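Long-range contact in spindle assembly abnormal protein 6 homolog (Drosophila melanogaster, PDB 5AL7), which forms the central scaffold of centrioles, its homodimers joining into the ninefold cartwheel that sets centriole symmetry: residues A[12-24]-A[156-168]. The protein carries 1 engineered substitution. Numbering follows the deposited sequence.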
loop_
_atom_site.group_PDB
_atom_site.type_symbol
_atom_site.label_atom_id
_atom_site.label_comp_id
_atom_site.label_asym_id
_atom_site.label_seq_id
_atom_site.Cartn_x
_atom_site.Cartn_y
_atom_site.Cartn_z
ATOM N N SER A 12 10.489 16.003 -11.707
ATOM C CA SER A 12 10.560 17.323 -11.090
ATOM C C SER A 12 10.978 17.201 -9.627
ATOM O O SER A 12 11.083 16.097 -9.087
ATOM C CB SER A 12 9.217 18.058 -11.213
ATOM O OG SER A 12 9.321 19.405 -10.776
ATOM N N TYR A 13 11.207 18.343 -8.988
ATOM C CA TYR A 13 11.689 18.367 -7.615
ATOM C C TYR A 13 10.596 18.798 -6.649
ATOM O O TYR A 13 9.836 19.726 -6.929
ATOM C CB TYR A 13 12.890 19.315 -7.503
ATOM C CG TYR A 13 13.219 19.770 -6.094
ATOM C CD1 TYR A 13 13.948 18.959 -5.236
ATOM C CD2 TYR A 13 12.808 21.016 -5.629
ATOM C CE1 TYR A 13 14.254 19.370 -3.952
ATOM C CE2 TYR A 13 13.107 21.435 -4.345
ATOM C CZ TYR A 13 13.831 20.607 -3.512
ATOM O OH TYR A 13 14.138 21.012 -2.233
ATOM N N SER A 14 10.540 18.132 -5.501
ATOM C CA SER A 14 9.637 18.532 -4.428
ATOM C C SER A 14 10.097 17.988 -3.109
ATOM O O SER A 14 10.608 16.875 -3.022
ATOM C CB SER A 14 8.202 18.063 -4.668
ATOM O OG SER A 14 7.336 18.528 -3.639
ATOM N N ALA A 15 9.862 18.785 -2.077
ATOM C CA ALA A 15 10.266 18.452 -0.734
ATOM C C ALA A 15 9.548 17.200 -0.260
ATOM O O ALA A 15 8.316 17.100 -0.335
ATOM C CB ALA A 15 9.996 19.623 0.208
ATOM N N LYS A 16 10.345 16.246 0.209
ATOM C CA LYS A 16 9.849 15.019 0.804
ATOM C C LYS A 16 10.136 15.084 2.286
ATOM O O LYS A 16 11.227 15.468 2.687
ATOM C CB LYS A 16 10.525 13.794 0.191
ATOM C CG LYS A 16 10.306 13.651 -1.284
ATOM C CD LYS A 16 11.476 12.940 -1.923
ATOM C CE LYS A 16 11.452 13.168 -3.425
ATOM N NZ LYS A 16 11.768 14.588 -3.787
ATOM N N MET A 17 9.146 14.744 3.098
ATOM C CA MET A 17 9.321 14.716 4.543
ATOM C C MET A 17 9.964 13.393 4.965
ATOM O O MET A 17 9.353 12.589 5.664
ATOM C CB MET A 17 7.983 14.942 5.246
ATOM C CG MET A 17 7.365 16.303 4.927
ATOM S SD MET A 17 8.304 17.730 5.535
ATOM C CE MET A 17 7.868 17.679 7.274
ATOM N N ASP A 18 11.183 13.159 4.481
ATOM C CA ASP A 18 11.941 11.952 4.789
ATOM C C ASP A 18 12.949 12.222 5.908
ATOM O O ASP A 18 14.164 12.205 5.681
ATOM C CB ASP A 18 12.656 11.442 3.535
ATOM C CG ASP A 18 13.049 9.968 3.636
ATOM O OD1 ASP A 18 12.809 9.361 4.709
ATOM O OD2 ASP A 18 13.599 9.423 2.641
ATOM N N TYR A 19 12.443 12.510 7.104
ATOM C CA TYR A 19 13.309 12.860 8.222
ATOM C C TYR A 19 13.145 11.892 9.385
ATOM O O TYR A 19 13.501 12.211 10.527
ATOM C CB TYR A 19 13.045 14.293 8.692
ATOM C CG TYR A 19 13.318 15.319 7.626
ATOM C CD1 TYR A 19 14.617 15.679 7.300
ATOM C CD2 TYR A 19 12.268 15.930 6.937
ATOM C CE1 TYR A 19 14.874 16.618 6.313
ATOM C CE2 TYR A 19 12.512 16.868 5.951
ATOM C CZ TYR A 19 13.819 17.209 5.645
ATOM O OH TYR A 19 14.071 18.140 4.666
ATOM N N GLY A 20 12.585 10.722 9.100
ATOM C CA GLY A 20 12.501 9.673 10.094
ATOM C C GLY A 20 11.776 10.097 11.347
ATOM O O GLY A 20 10.703 10.694 11.291
ATOM N N LYS A 21 12.378 9.787 12.486
ATOM C CA LYS A 21 11.761 10.025 13.775
ATOM C C LYS A 21 11.541 11.515 14.061
ATOM O O LYS A 21 10.819 11.864 14.995
ATOM C CB LYS A 21 12.611 9.403 14.875
ATOM C CG LYS A 21 12.603 7.886 14.936
ATOM C CD LYS A 21 13.624 7.435 15.996
ATOM C CE LYS A 21 13.776 5.924 16.085
ATOM N NZ LYS A 21 12.593 5.275 16.723
ATOM N N SER A 22 12.166 12.388 13.275
ATOM C CA SER A 22 11.976 13.837 13.427
ATOM C C SER A 22 10.664 14.342 12.827
ATOM O O SER A 22 10.293 15.497 13.017
ATOM C CB SER A 22 13.141 14.606 12.810
ATOM O OG SER A 22 14.253 14.616 13.683
ATOM N N VAL A 23 9.982 13.485 12.075
ATOM C CA VAL A 23 8.681 13.825 11.522
ATOM C C VAL A 23 7.593 13.742 12.592
ATOM O O VAL A 23 7.368 12.688 13.200
ATOM C CB VAL A 23 8.300 12.916 10.348
ATOM C CG1 VAL A 23 6.922 13.296 9.811
ATOM C CG2 VAL A 23 9.359 12.988 9.257
ATOM N N VAL A 24 6.938 14.872 12.829
ATOM C CA VAL A 24 5.905 14.983 13.847
ATOM C C VAL A 24 4.543 15.235 13.190
ATOM O O VAL A 24 4.392 16.170 12.403
ATOM C CB VAL A 24 6.214 16.139 14.833
ATOM C CG1 VAL A 24 5.228 16.131 15.978
ATOM C CG2 VAL A 24 7.610 16.019 15.369
ATOM N N CYS A 156 0.425 26.418 -2.854
ATOM C CA CYS A 156 0.297 24.973 -3.030
ATOM C C CYS A 156 0.777 24.493 -4.395
ATOM O O CYS A 156 0.677 25.200 -5.386
ATOM C CB CYS A 156 -1.149 24.553 -2.824
ATOM S SG CYS A 156 -1.290 22.879 -2.304
ATOM N N ARG A 157 1.265 23.265 -4.433
ATOM C CA ARG A 157 1.915 22.724 -5.611
ATOM C C ARG A 157 1.308 21.393 -6.013
ATOM O O ARG A 157 0.803 20.641 -5.173
ATOM C CB ARG A 157 3.410 22.573 -5.320
ATOM C CG ARG A 157 4.283 22.236 -6.497
ATOM C CD ARG A 157 5.406 21.304 -6.057
ATOM N NE ARG A 157 6.584 21.373 -6.923
ATOM C CZ ARG A 157 6.694 20.733 -8.083
ATOM N NH1 ARG A 157 5.687 19.992 -8.531
ATOM N NH2 ARG A 157 7.801 20.844 -8.804
ATOM N N SER A 158 1.326 21.104 -7.304
ATOM C CA SER A 158 0.915 19.782 -7.761
ATOM C C SER A 158 2.107 18.831 -7.675
ATOM O O SER A 158 3.100 19.013 -8.384
ATOM C CB SER A 158 0.372 19.836 -9.170
ATOM O OG SER A 158 -0.324 18.640 -9.423
ATOM N N ALA A 159 2.032 17.860 -6.771
ATOM C CA ALA A 159 3.171 16.988 -6.484
ATOM C C ALA A 159 3.682 16.228 -7.711
ATOM O O ALA A 159 2.908 15.594 -8.445
ATOM C CB ALA A 159 2.806 16.013 -5.386
ATOM N N PRO A 160 4.998 16.297 -7.944
ATOM C CA PRO A 160 5.651 15.569 -9.037
ATOM C C PRO A 160 5.739 14.068 -8.754
ATOM O O PRO A 160 5.733 13.644 -7.590
ATOM C CB PRO A 160 7.035 16.203 -9.093
ATOM C CG PRO A 160 7.280 16.684 -7.719
ATOM C CD PRO A 160 5.952 17.101 -7.165
ATOM N N LEU A 161 5.827 13.280 -9.821
ATOM C CA LEU A 161 5.738 11.820 -9.725
ATOM C C LEU A 161 6.667 11.192 -8.712
ATOM O O LEU A 161 6.252 10.317 -7.956
ATOM C CB LEU A 161 5.993 11.188 -11.091
ATOM C CG LEU A 161 4.692 10.787 -11.768
ATOM C CD1 LEU A 161 3.853 12.037 -12.081
ATOM C CD2 LEU A 161 4.989 9.983 -13.021
ATOM N N ASN A 162 7.907 11.655 -8.658
ATOM C CA ASN A 162 8.842 11.045 -7.731
ATOM C C ASN A 162 8.341 11.125 -6.295
ATOM O O ASN A 162 8.303 10.113 -5.579
ATOM C CB ASN A 162 10.213 11.693 -7.834
ATOM C CG ASN A 162 11.294 10.823 -7.227
ATOM O OD1 ASN A 162 11.896 11.171 -6.206
ATOM N ND2 ASN A 162 11.519 9.656 -7.835
ATOM N N THR A 163 7.885 12.313 -5.910
ATOM C CA THR A 163 7.413 12.564 -4.554
ATOM C C THR A 163 6.158 11.762 -4.239
ATOM O O THR A 163 6.037 11.151 -3.165
ATOM C CB THR A 163 7.101 14.043 -4.355
ATOM O OG1 THR A 163 8.163 14.835 -4.906
ATOM C CG2 THR A 163 6.896 14.352 -2.879
ATOM N N VAL A 164 5.228 11.763 -5.189
ATOM C CA VAL A 164 3.992 11.015 -5.038
ATOM C C VAL A 164 4.271 9.543 -4.815
ATOM O O VAL A 164 3.706 8.917 -3.915
ATOM C CB VAL A 164 3.094 11.163 -6.267
ATOM C CG1 VAL A 164 1.839 10.342 -6.097
ATOM C CG2 VAL A 164 2.735 12.617 -6.470
ATOM N N LEU A 165 5.175 9.012 -5.630
ATOM C CA LEU A 165 5.559 7.612 -5.565
ATOM C C LEU A 165 6.182 7.305 -4.219
ATOM O O LEU A 165 5.953 6.232 -3.661
ATOM C CB LEU A 165 6.503 7.283 -6.720
ATOM C CG LEU A 165 6.921 5.830 -6.920
ATOM C CD1 LEU A 165 5.684 4.960 -6.857
ATOM C CD2 LEU A 165 7.607 5.688 -8.274
ATOM N N PHE A 166 6.941 8.268 -3.695
ATOM C CA PHE A 166 7.528 8.149 -2.368
ATOM C C PHE A 166 6.448 7.993 -1.291
ATOM O O PHE A 166 6.510 7.086 -0.446
ATOM C CB PHE A 166 8.401 9.364 -2.058
ATOM C CG PHE A 166 8.839 9.448 -0.620
ATOM C CD1 PHE A 166 9.913 8.689 -0.167
ATOM C CD2 PHE A 166 8.166 10.264 0.286
ATOM C CE1 PHE A 166 10.312 8.755 1.157
ATOM C CE2 PHE A 166 8.558 10.332 1.604
ATOM C CZ PHE A 166 9.633 9.576 2.044
ATOM N N TYR A 167 5.469 8.892 -1.293
ATOM C CA TYR A 167 4.439 8.829 -0.259
ATOM C C TYR A 167 3.495 7.622 -0.406
ATOM O O TYR A 167 3.110 6.995 0.583
ATOM C CB TYR A 167 3.655 10.135 -0.223
ATOM C CG TYR A 167 4.451 11.269 0.376
ATOM C CD1 TYR A 167 4.834 11.248 1.718
ATOM C CD2 TYR A 167 4.816 12.365 -0.394
ATOM C CE1 TYR A 167 5.567 12.278 2.268
ATOM C CE2 TYR A 167 5.545 13.398 0.148
ATOM C CZ TYR A 167 5.917 13.354 1.482
ATOM O OH TYR A 167 6.650 14.397 2.010
ATOM N N ILE A 168 3.125 7.280 -1.629
ATOM C CA ILE A 168 2.239 6.137 -1.816
ATOM C C ILE A 168 2.973 4.820 -1.502
ATOM O O ILE A 168 2.389 3.903 -0.907
ATOM C CB ILE A 168 1.634 6.136 -3.251
ATOM C CG1 ILE A 168 0.468 7.118 -3.306
ATOM C CG2 ILE A 168 1.129 4.776 -3.644
ATOM C CD1 ILE A 168 0.243 7.690 -4.638
#
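Met17 and Tyr167 make the straighter of the two hydrogen bonds joining segments 12-24 and 156-168: the backbone N of Met17 donates to Tyr167 OH at 2.7 Å, with an N-H...O angle of 169°. Tyr167 has CG anti to its carbonyl carbon (chi1 -73°), and from there the ring carries its hydroxyl to the backbone of Lys16 and Met17, where Lys16 CA and Met17 CB also rest on it. Lys16 CB lies over one face of the Phe166 ring, 4.1 Å above the plane and offset toward the rim, while the Asp18 carboxylate, its plane 47° from the ring's, brings OD2 to 3.7 Å from Phe166 CE1. The lysine chain runs on past Thr163, bends at chi4 and crosses Asn162 at about a right angle; NZ turns back to Ser14 O, bonding at 2.7 Å in the carbonyl plane. At the helix N-cap, Pro160 receives Ser14 CB against CG (3.5 Å) and Ser12 CB against its own CB. Arg157 NH2 donates to Ser12 OG at 2.9 Å, a bent bond and less secure because Ser12 is poorly ordered; NH1 holds Ser158 O. A leucine replacing Arg157 would probably leave Ser12 OG and Ser158 O without these donors and the start of the modelled chain less held. The chemistry implies a mixed seam, aliphatic parts of polar side chains packing between two hydrogen bonds, that lays the N-terminal arm along the helix whose Leu161 and Leu165 pack against the second subunit.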